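Local coordinates for protein AimR transcriptional regulator (Bacillus phage phi3T, PDB 5ZVV) that activates transcription of the phage aimX locus as a dimer and, on binding the arbitrium peptide, becomes an inactive monomer, which leads to lysogeny, at residues R80-I88 against F184-R192; L119-L130 against M154-I162. All coordinates share one frame; numbering follows the deposited sequence.

Contact 1 of 2, residues R80-I88 against F184-R192; sequences RQSVEYSDI and FIKESFKSR
The guanidinium of Arg192 has Ile88 over one face and two carboxylates at its edge, those of Glu84 and Asp87. It holds Glu84 side-on. Arg192 NE reaches the syn lone pair of Glu84 OE2 at 2.7 Å, nearly straight at 167°. Arg192 NH2 meets Glu84 OE1 from above the carboxylate plane, in a more bent bond. NH2 of Arg192 also bonds the anti lone pair of Asp87 OD2 at 2.9 Å, and these two flat groups are nearly coplanar. The bonds to both carboxylates fix the rotation of the guanidinium, and the carboxylates probably offset its buried positive charge. The Arg192 chain runs extended from CG to NE, while Glu84 bends at chi2 (59°) to present its carboxylate. Ser188 OG also lies against Glu84 OE2, but so close that the exact geometry is doubtful. Tyr117 bonds Glu84 OE1. The edge of the Phe189 ring faces Glu84 OE1, and Ile185 CG2 sits over one face of that ring, toward its rim. Glu84 is a knob among Ile185, Ser188, Phe189 and Arg192. Toward the start of both segments, the Phe184 ring edge meets Gln81 O and Tyr85, with Phe184 CZ 3.6 Å from Tyr85 CD1. A water joins Gln81 NE2 to Ile185 N; Gln81 NE2 also bonds Asn45 OD1. The helices run nearly parallel, 21° apart. This is a buried salt-bridge network between helices of an all-helical, TPR-like fold.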
loop_
_atom_site.group_PDB
_atom_site.type_symbol
_atom_site.label_atom_id
_atom_site.label_comp_id
_atom_site.label_asym_id
_atom_site.label_seq_id
_atom_site.Cartn_x
_atom_site.Cartn_y
_atom_site.Cartn_z
ATOM N N ARG A 80 -10.869 31.147 -3.136
ATOM C CA ARG A 80 -10.747 29.693 -3.034
ATOM C C ARG A 80 -10.747 29.048 -4.416
ATOM O O ARG A 80 -9.883 28.210 -4.733
ATOM C CB ARG A 80 -11.886 29.150 -2.171
ATOM C CG ARG A 80 -12.111 29.956 -0.904
ATOM C CD ARG A 80 -13.186 29.359 -0.004
ATOM N NE ARG A 80 -13.567 30.309 1.037
ATOM C CZ ARG A 80 -14.743 30.921 1.102
ATOM N NH1 ARG A 80 -15.678 30.664 0.202
ATOM N NH2 ARG A 80 -14.991 31.780 2.081
ATOM N N GLN A 81 -11.712 29.433 -5.257
ATOM C CA GLN A 81 -11.680 29.011 -6.652
ATOM C C GLN A 81 -10.331 29.325 -7.282
ATOM O O GLN A 81 -9.775 28.505 -8.024
ATOM C CB GLN A 81 -12.806 29.692 -7.435
ATOM C CG GLN A 81 -14.199 29.288 -6.998
ATOM C CD GLN A 81 -15.288 30.017 -7.765
ATOM O OE1 GLN A 81 -15.183 31.214 -8.025
ATOM N NE2 GLN A 81 -16.338 29.294 -8.133
ATOM N N SER A 82 -9.776 30.499 -6.973
ATOM C CA SER A 82 -8.504 30.894 -7.567
ATOM C C SER A 82 -7.375 29.975 -7.120
ATOM O O SER A 82 -6.484 29.656 -7.914
ATOM C CB SER A 82 -8.182 32.347 -7.220
ATOM O OG SER A 82 -7.524 32.447 -5.971
ATOM N N VAL A 83 -7.392 29.529 -5.859
ATOM C CA VAL A 83 -6.320 28.639 -5.421
ATOM C C VAL A 83 -6.438 27.288 -6.115
ATOM O O VAL A 83 -5.423 26.677 -6.481
ATOM C CB VAL A 83 -6.284 28.503 -3.883
ATOM C CG1 VAL A 83 -7.252 27.443 -3.372
ATOM C CG2 VAL A 83 -4.866 28.185 -3.422
ATOM N N GLU A 84 -7.670 26.817 -6.348
ATOM C CA GLU A 84 -7.817 25.540 -7.044
ATOM C C GLU A 84 -7.383 25.646 -8.503
ATOM O O GLU A 84 -6.667 24.773 -9.014
ATOM C CB GLU A 84 -9.258 25.031 -6.947
ATOM C CG GLU A 84 -9.606 23.927 -7.957
ATOM C CD GLU A 84 -8.724 22.684 -7.849
ATOM O OE1 GLU A 84 -7.992 22.528 -6.847
ATOM O OE2 GLU A 84 -8.767 21.848 -8.776
ATOM N N TYR A 85 -7.810 26.704 -9.195
ATOM C CA TYR A 85 -7.400 26.884 -10.584
ATOM C C TYR A 85 -5.889 27.058 -10.694
ATOM O O TYR A 85 -5.256 26.514 -11.607
ATOM C CB TYR A 85 -8.126 28.084 -11.197
ATOM C CG TYR A 85 -8.046 28.146 -12.705
ATOM C CD1 TYR A 85 -8.755 27.250 -13.496
ATOM C CD2 TYR A 85 -7.270 29.108 -13.339
ATOM C CE1 TYR A 85 -8.688 27.306 -14.874
ATOM C CE2 TYR A 85 -7.197 29.172 -14.717
ATOM C CZ TYR A 85 -7.907 28.270 -15.479
ATOM O OH TYR A 85 -7.836 28.331 -16.852
ATOM N N SER A 86 -5.291 27.804 -9.764
ATOM C CA SER A 86 -3.846 27.996 -9.797
ATOM C C SER A 86 -3.114 26.679 -9.591
ATOM O O SER A 86 -2.152 26.376 -10.306
ATOM C CB SER A 86 -3.428 29.017 -8.738
ATOM O OG SER A 86 -2.045 29.313 -8.831
ATOM N N ASP A 87 -3.571 25.865 -8.634
ATOM C CA ASP A 87 -2.843 24.639 -8.330
ATOM C C ASP A 87 -3.033 23.584 -9.415
ATOM O O ASP A 87 -2.101 22.827 -9.711
ATOM C CB ASP A 87 -3.269 24.085 -6.975
ATOM C CG ASP A 87 -2.458 22.873 -6.576
ATOM O OD1 ASP A 87 -1.289 23.049 -6.176
ATOM O OD2 ASP A 87 -2.981 21.743 -6.685
ATOM N N ILE A 88 -4.225 23.506 -10.014
ATOM C CA ILE A 88 -4.424 22.499 -11.053
ATOM C C ILE A 88 -3.601 22.835 -12.292
ATOM O O ILE A 88 -3.197 21.936 -13.040
ATOM C CB ILE A 88 -5.922 22.336 -11.387
ATOM C CG1 ILE A 88 -6.162 20.999 -12.092
ATOM C CG2 ILE A 88 -6.420 23.486 -12.250
ATOM C CD1 ILE A 88 -7.619 20.707 -12.386
ATOM N N PHE A 184 -17.817 25.050 -10.541
ATOM C CA PHE A 184 -16.437 25.098 -11.018
ATOM C C PHE A 184 -15.533 24.150 -10.234
ATOM O O PHE A 184 -14.769 23.371 -10.821
ATOM C CB PHE A 184 -15.936 26.542 -10.927
ATOM C CG PHE A 184 -14.462 26.695 -11.115
ATOM C CD1 PHE A 184 -13.915 26.761 -12.385
ATOM C CD2 PHE A 184 -13.621 26.797 -10.019
ATOM C CE1 PHE A 184 -12.554 26.911 -12.558
ATOM C CE2 PHE A 184 -12.261 26.947 -10.188
ATOM C CZ PHE A 184 -11.728 27.006 -11.458
ATOM N N ILE A 185 -15.604 24.208 -8.902
ATOM C CA ILE A 185 -14.733 23.388 -8.064
ATOM C C ILE A 185 -14.978 21.906 -8.318
ATOM O O ILE A 185 -14.031 21.119 -8.455
ATOM C CB ILE A 185 -14.930 23.751 -6.579
ATOM C CG1 ILE A 185 -14.378 25.149 -6.299
ATOM C CG2 ILE A 185 -14.270 22.720 -5.675
ATOM C CD1 ILE A 185 -12.874 25.252 -6.467
ATOM N N LYS A 186 -16.252 21.503 -8.399
ATOM C CA LYS A 186 -16.572 20.089 -8.573
ATOM C C LYS A 186 -16.093 19.567 -9.923
ATOM O O LYS A 186 -15.622 18.429 -10.021
ATOM C CB LYS A 186 -18.078 19.866 -8.413
ATOM C CG LYS A 186 -18.500 18.403 -8.460
ATOM C CD LYS A 186 -19.982 18.237 -8.156
ATOM C CE LYS A 186 -20.411 16.787 -8.297
ATOM N NZ LYS A 186 -21.758 16.546 -7.716
ATOM N N GLU A 187 -16.199 20.383 -10.974
ATOM C CA GLU A 187 -15.682 19.970 -12.277
ATOM C C GLU A 187 -14.159 19.876 -12.263
ATOM O O GLU A 187 -13.578 18.963 -12.868
ATOM C CB GLU A 187 -16.155 20.941 -13.361
ATOM C CG GLU A 187 -17.664 20.984 -13.522
ATOM C CD GLU A 187 -18.247 19.622 -13.831
ATOM O OE1 GLU A 187 -17.853 19.022 -14.855
ATOM O OE2 GLU A 187 -19.088 19.143 -13.043
ATOM N N SER A 188 -13.495 20.813 -11.578
ATOM C CA SER A 188 -12.041 20.748 -11.452
ATOM C C SER A 188 -11.610 19.462 -10.753
ATOM O O SER A 188 -10.728 18.735 -11.235
ATOM C CB SER A 188 -11.534 21.978 -10.694
ATOM O OG SER A 188 -10.126 22.109 -10.797
ATOM N N PHE A 189 -12.241 19.159 -9.615
ATOM C CA PHE A 189 -11.930 17.928 -8.896
ATOM C C PHE A 189 -12.218 16.705 -9.755
ATOM O O PHE A 189 -11.465 15.722 -9.724
ATOM C CB PHE A 189 -12.723 17.871 -7.591
ATOM C CG PHE A 189 -12.264 18.865 -6.558
ATOM C CD1 PHE A 189 -11.125 19.630 -6.767
ATOM C CD2 PHE A 189 -12.963 19.023 -5.371
ATOM C CE1 PHE A 189 -10.695 20.541 -5.819
ATOM C CE2 PHE A 189 -12.533 19.931 -4.412
ATOM C CZ PHE A 189 -11.400 20.691 -4.638
ATOM N N LYS A 190 -13.303 16.751 -10.534
ATOM C CA LYS A 190 -13.616 15.651 -11.439
ATOM C C LYS A 190 -12.478 15.414 -12.421
ATOM O O LYS A 190 -12.060 14.271 -12.637
ATOM C CB LYS A 190 -14.921 15.931 -12.189
ATOM C CG LYS A 190 -16.193 15.603 -11.415
ATOM C CD LYS A 190 -17.424 15.890 -12.267
ATOM C CE LYS A 190 -18.716 15.645 -11.504
ATOM N NZ LYS A 190 -19.903 16.083 -12.294
ATOM N N SER A 191 -11.961 16.483 -13.026
ATOM C CA SER A 191 -10.846 16.316 -13.954
ATOM C C SER A 191 -9.623 15.733 -13.252
ATOM O O SER A 191 -8.964 14.828 -13.786
ATOM C CB SER A 191 -10.514 17.652 -14.617
ATOM O OG SER A 191 -10.101 18.609 -13.657
ATOM N N ARG A 192 -9.316 16.225 -12.046
ATOM C CA ARG A 192 -8.201 15.676 -11.273
ATOM C C ARG A 192 -8.337 14.167 -11.093
ATOM O O ARG A 192 -7.453 13.390 -11.489
ATOM C CB ARG A 192 -8.119 16.359 -9.906
ATOM C CG ARG A 192 -7.620 17.796 -9.894
ATOM C CD ARG A 192 -7.613 18.299 -8.456
ATOM N NE ARG A 192 -7.158 19.676 -8.307
ATOM C CZ ARG A 192 -5.896 20.027 -8.076
ATOM N NH1 ARG A 192 -4.952 19.100 -7.986
ATOM N NH2 ARG A 192 -5.579 21.306 -7.941
HETATM O O HOH W 1 -17.024 26.506 -7.568
HETATM O O HOH W 2 -1.899 19.471 -8.281
#

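Contact 2 of 2, residues L119-L130 against M154-I162; sequences LHRKLNKNEISL and MLMYAYLNI
Helices 119-124 and 154-161 run almost parallel, 7° apart with 9.8 Å between axes, and His120 lies level with Met154 and Leu123 with Ala158. Met154, a selenomethionine here, reaches across toward Leu119 and His120. Its CG sits between the backbone N and carbonyl carbon (chi1 75°), and the chain beyond is extended. Met154 CE thus packs on Leu119 CB at 3.9 Å, and Met154 SE lies 3.9 Å from His120 CB. A water at the edge of the imidazole, in its plane, pairs with His120 ND1 and donates to Met154 O. His120 CE1 also touches Tyr157 CD2 at 3.9 Å, with the two rings oblique, 50° apart. Together with helix 130-139, which packs on Leu119 and Leu123, these helices belong to the helical array of the TPR-like AimR family. Helix 108-124 ends in a Schellman motif at Asn126, and the chain then turns back to Leu130, which starts helix 130-139. The Leu130 side chain lies across that of Tyr159. Leu130 CD1 is 3.5 Å from Tyr159 CE1 and 3.7 Å from Ala158 CB, while CD2 approaches Tyr159 OH. Leu123 CD2 packs more loosely on Ala158 CB, at 4.4 Å.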
loop_
_atom_site.group_PDB
_atom_site.type_symbol
_atom_site.label_atom_id
_atom_site.label_comp_id
_atom_site.label_asym_id
_atom_site.label_seq_id
_atom_site.Cartn_x
_atom_site.Cartn_y
_atom_site.Cartn_z
ATOM N N LEU A 119 -1.047 22.038 3.113
ATOM C CA LEU A 119 -0.637 20.649 3.301
ATOM C C LEU A 119 -0.382 19.965 1.965
ATOM O O LEU A 119 0.604 19.234 1.812
ATOM C CB LEU A 119 -1.699 19.884 4.092
ATOM C CG LEU A 119 -1.930 20.289 5.548
ATOM C CD1 LEU A 119 -3.019 19.428 6.160
ATOM C CD2 LEU A 119 -0.646 20.175 6.345
ATOM N N HIS A 120 -1.270 20.188 0.994
ATOM C CA HIS A 120 -1.100 19.641 -0.350
ATOM C C HIS A 120 0.257 20.025 -0.932
ATOM O O HIS A 120 0.985 19.181 -1.473
ATOM C CB HIS A 120 -2.243 20.142 -1.238
ATOM C CG HIS A 120 -2.101 19.790 -2.686
ATOM N ND1 HIS A 120 -1.857 18.506 -3.121
ATOM C CD2 HIS A 120 -2.200 20.553 -3.800
ATOM C CE1 HIS A 120 -1.796 18.495 -4.440
ATOM N NE2 HIS A 120 -2.001 19.723 -4.878
ATOM N N ARG A 121 0.616 21.303 -0.805
ATOM C CA ARG A 121 1.869 21.794 -1.366
ATOM C C ARG A 121 3.071 21.256 -0.602
ATOM O O ARG A 121 4.108 20.948 -1.205
ATOM C CB ARG A 121 1.867 23.321 -1.370
ATOM C CG ARG A 121 0.908 23.907 -2.390
ATOM C CD ARG A 121 1.410 23.634 -3.793
ATOM N NE ARG A 121 2.631 24.383 -4.065
ATOM C CZ ARG A 121 3.620 23.954 -4.841
ATOM N NH1 ARG A 121 3.545 22.766 -5.423
ATOM N NH2 ARG A 121 4.692 24.711 -5.023
ATOM N N LYS A 122 2.958 21.140 0.723
ATOM C CA LYS A 122 4.039 20.535 1.493
ATOM C C LYS A 122 4.242 19.075 1.114
ATOM O O LYS A 122 5.371 18.573 1.151
ATOM C CB LYS A 122 3.761 20.670 2.989
ATOM C CG LYS A 122 3.885 22.092 3.511
ATOM C CD LYS A 122 3.554 22.167 4.992
ATOM C CE LYS A 122 3.654 23.592 5.504
ATOM N NZ LYS A 122 3.247 23.697 6.932
ATOM N N LEU A 123 3.164 18.381 0.739
ATOM C CA LEU A 123 3.306 17.022 0.230
ATOM C C LEU A 123 3.964 17.017 -1.142
ATOM O O LEU A 123 4.793 16.146 -1.433
ATOM C CB LEU A 123 1.943 16.331 0.175
ATOM C CG LEU A 123 1.356 15.834 1.497
ATOM C CD1 LEU A 123 -0.089 15.400 1.305
ATOM C CD2 LEU A 123 2.185 14.691 2.055
ATOM N N ASN A 124 3.607 17.980 -1.999
ATOM C CA ASN A 124 4.245 18.075 -3.310
ATOM C C ASN A 124 5.755 18.236 -3.182
ATOM O O ASN A 124 6.520 17.612 -3.927
ATOM C CB ASN A 124 3.657 19.242 -4.107
ATOM C CG ASN A 124 2.178 19.070 -4.401
ATOM O OD1 ASN A 124 1.484 20.041 -4.709
ATOM N ND2 ASN A 124 1.686 17.837 -4.304
ATOM N N LYS A 125 6.201 19.067 -2.244
ATOM C CA LYS A 125 7.619 19.329 -2.033
ATOM C C LYS A 125 8.280 18.327 -1.095
ATOM O O LYS A 125 9.478 18.458 -0.819
ATOM C CB LYS A 125 7.813 20.741 -1.474
ATOM C CG LYS A 125 7.141 21.846 -2.267
ATOM C CD LYS A 125 7.127 23.130 -1.455
ATOM C CE LYS A 125 6.450 24.264 -2.197
ATOM N NZ LYS A 125 6.346 25.473 -1.335
ATOM N N ASN A 126 7.531 17.337 -0.600
ATOM C CA ASN A 126 8.032 16.375 0.386
ATOM C C ASN A 126 8.587 17.089 1.620
ATOM O O ASN A 126 9.626 16.715 2.168
ATOM C CB ASN A 126 9.077 15.440 -0.229
ATOM C CG ASN A 126 9.370 14.234 0.645
ATOM O OD1 ASN A 126 8.694 14.002 1.648
ATOM N ND2 ASN A 126 10.380 13.459 0.267
ATOM N N GLU A 127 7.890 18.138 2.054
ATOM C CA GLU A 127 8.255 18.876 3.254
ATOM C C GLU A 127 7.462 18.431 4.472
ATOM O O GLU A 127 7.694 18.945 5.571
ATOM C CB GLU A 127 8.068 20.380 3.029
ATOM C CG GLU A 127 9.002 20.969 1.983
ATOM C CD GLU A 127 8.675 22.411 1.648
ATOM O OE1 GLU A 127 7.574 22.873 2.019
ATOM O OE2 GLU A 127 9.516 23.083 1.013
ATOM N N ILE A 128 6.533 17.494 4.302
ATOM C CA ILE A 128 5.753 16.940 5.399
ATOM C C ILE A 128 5.553 15.456 5.127
ATOM O O ILE A 128 5.569 15.009 3.977
ATOM C CB ILE A 128 4.398 17.665 5.571
ATOM C CG1 ILE A 128 3.768 17.331 6.925
ATOM C CG2 ILE A 128 3.446 17.308 4.437
ATOM C CD1 ILE A 128 2.393 17.933 7.120
ATOM N N SER A 129 5.393 14.687 6.199
ATOM C CA SER A 129 5.088 13.276 6.054
ATOM C C SER A 129 3.631 13.090 5.638
ATOM O O SER A 129 2.776 13.953 5.855
ATOM C CB SER A 129 5.364 12.530 7.359
ATOM O OG SER A 129 4.847 11.211 7.308
ATOM N N LEU A 130 3.355 11.940 5.022
ATOM C CA LEU A 130 1.986 11.625 4.626
ATOM C C LEU A 130 1.092 11.459 5.850
ATOM O O LEU A 130 -0.022 11.998 5.901
ATOM C CB LEU A 130 1.977 10.365 3.763
ATOM C CG LEU A 130 0.682 10.018 3.033
ATOM C CD1 LEU A 130 1.003 9.467 1.656
ATOM C CD2 LEU A 130 -0.133 9.012 3.832
HETATM N N MSE A 154 -6.122 14.792 -2.357
HETATM C CA MSE A 154 -4.723 15.209 -2.402
HETATM C C MSE A 154 -3.789 14.086 -1.977
HETATM O O MSE A 154 -2.616 14.070 -2.348
HETATM C CB MSE A 154 -4.498 16.431 -1.511
HETATM C CG MSE A 154 -4.484 16.113 -0.028
HETATM SE SE MSE A 154 -4.262 17.714 1.058
HETATM C CE MSE A 154 -3.872 16.890 2.787
ATOM N N LEU A 155 -4.313 13.153 -1.179
ATOM C CA LEU A 155 -3.501 12.027 -0.736
ATOM C C LEU A 155 -3.129 11.125 -1.903
ATOM O O LEU A 155 -2.109 10.433 -1.849
ATOM C CB LEU A 155 -4.245 11.228 0.335
ATOM C CG LEU A 155 -4.537 11.937 1.656
ATOM C CD1 LEU A 155 -5.210 10.987 2.635
ATOM C CD2 LEU A 155 -3.262 12.517 2.262
HETATM N N MSE A 156 -3.932 11.130 -2.963
HETATM C CA MSE A 156 -3.693 10.279 -4.126
HETATM C C MSE A 156 -2.431 10.680 -4.876
HETATM O O MSE A 156 -1.742 9.825 -5.433
HETATM C CB MSE A 156 -4.895 10.320 -5.072
HETATM C CG MSE A 156 -6.171 9.777 -4.470
HETATM SE SE MSE A 156 -7.658 9.842 -5.727
HETATM C CE MSE A 156 -7.012 8.541 -7.035
ATOM N N TYR A 157 -2.134 11.983 -4.897
ATOM C CA TYR A 157 -0.906 12.439 -5.536
ATOM C C TYR A 157 0.320 11.930 -4.790
ATOM O O TYR A 157 1.284 11.467 -5.412
ATOM C CB TYR A 157 -0.885 13.965 -5.628
ATOM C CG TYR A 157 -1.937 14.538 -6.552
ATOM C CD1 TYR A 157 -1.819 14.416 -7.930
ATOM C CD2 TYR A 157 -3.045 15.207 -6.047
ATOM C CE1 TYR A 157 -2.780 14.937 -8.778
ATOM C CE2 TYR A 157 -4.009 15.731 -6.885
ATOM C CZ TYR A 157 -3.870 15.593 -8.251
ATOM O OH TYR A 157 -4.826 16.115 -9.090
ATOM N N ALA A 158 0.303 12.005 -3.458
ATOM C CA ALA A 158 1.426 11.503 -2.671
ATOM C C ALA A 158 1.577 9.993 -2.830
ATOM O O ALA A 158 2.688 9.488 -3.040
ATOM C CB ALA A 158 1.244 11.878 -1.201
ATOM N N TYR A 159 0.461 9.257 -2.736
ATOM C CA TYR A 159 0.498 7.813 -2.955
ATOM C C TYR A 159 1.026 7.481 -4.343
ATOM O O TYR A 159 1.778 6.514 -4.515
ATOM C CB TYR A 159 -0.893 7.213 -2.757
ATOM C CG TYR A 159 -1.346 7.135 -1.317
ATOM C CD1 TYR A 159 -0.500 6.654 -0.328
ATOM C CD2 TYR A 159 -2.622 7.543 -0.948
ATOM C CE1 TYR A 159 -0.913 6.582 0.989
ATOM C CE2 TYR A 159 -3.041 7.479 0.364
ATOM C CZ TYR A 159 -2.182 6.998 1.330
ATOM O OH TYR A 159 -2.597 6.929 2.640
ATOM N N LEU A 160 0.633 8.267 -5.350
ATOM C CA LEU A 160 1.223 8.120 -6.675
ATOM C C LEU A 160 2.716 8.410 -6.642
ATOM O O LEU A 160 3.506 7.719 -7.296
ATOM C CB LEU A 160 0.526 9.049 -7.669
ATOM C CG LEU A 160 1.173 9.171 -9.050
ATOM C CD1 LEU A 160 1.081 7.855 -9.804
ATOM C CD2 LEU A 160 0.539 10.303 -9.846
ATOM N N ASN A 161 3.124 9.425 -5.877
ATOM C CA ASN A 161 4.536 9.782 -5.823
ATOM C C ASN A 161 5.374 8.667 -5.212
ATOM O O ASN A 161 6.552 8.524 -5.552
ATOM C CB ASN A 161 4.722 11.084 -5.044
ATOM C CG ASN A 161 6.144 11.606 -5.117
ATOM O OD1 ASN A 161 6.586 12.089 -6.160
ATOM N ND2 ASN A 161 6.868 11.519 -4.005
ATOM N N ILE A 162 4.792 7.866 -4.319
ATOM C CA ILE A 162 5.501 6.728 -3.739
ATOM C C ILE A 162 5.054 5.402 -4.351
ATOM O O ILE A 162 5.382 4.336 -3.820
ATOM C CB ILE A 162 5.359 6.701 -2.209
ATOM C CG1 ILE A 162 3.887 6.645 -1.802
ATOM C CG2 ILE A 162 6.047 7.914 -1.592
ATOM C CD1 ILE A 162 3.676 6.562 -0.299
HETATM O O HOH W 3 -0.866 15.923 -2.335
#

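In the fold
The centres of contacts 1 and 2 lie about 17 Å apart. Both belong to the TPR-like helical region. Along the chain, both segments of contact 2 come after 80-88 and before 184-192. Contact 1 pairs helices 77-88 and 184-203; contact 2 pairs helices 108-124 and 145-161. The two meet directly. Arg192 NH1 lies 3.2 Å from Tyr157 OH, a probable hydrogen bond, and Asp87 OD2 has a weak bond to His120 NE2. The charged network of 80-88 and 184-192 thus continues into the packing of 119-130 and 154-162. Near contact 2, Leu155 packs on Asn131 of the second subunit, so this part of the array reaches the dimer partner.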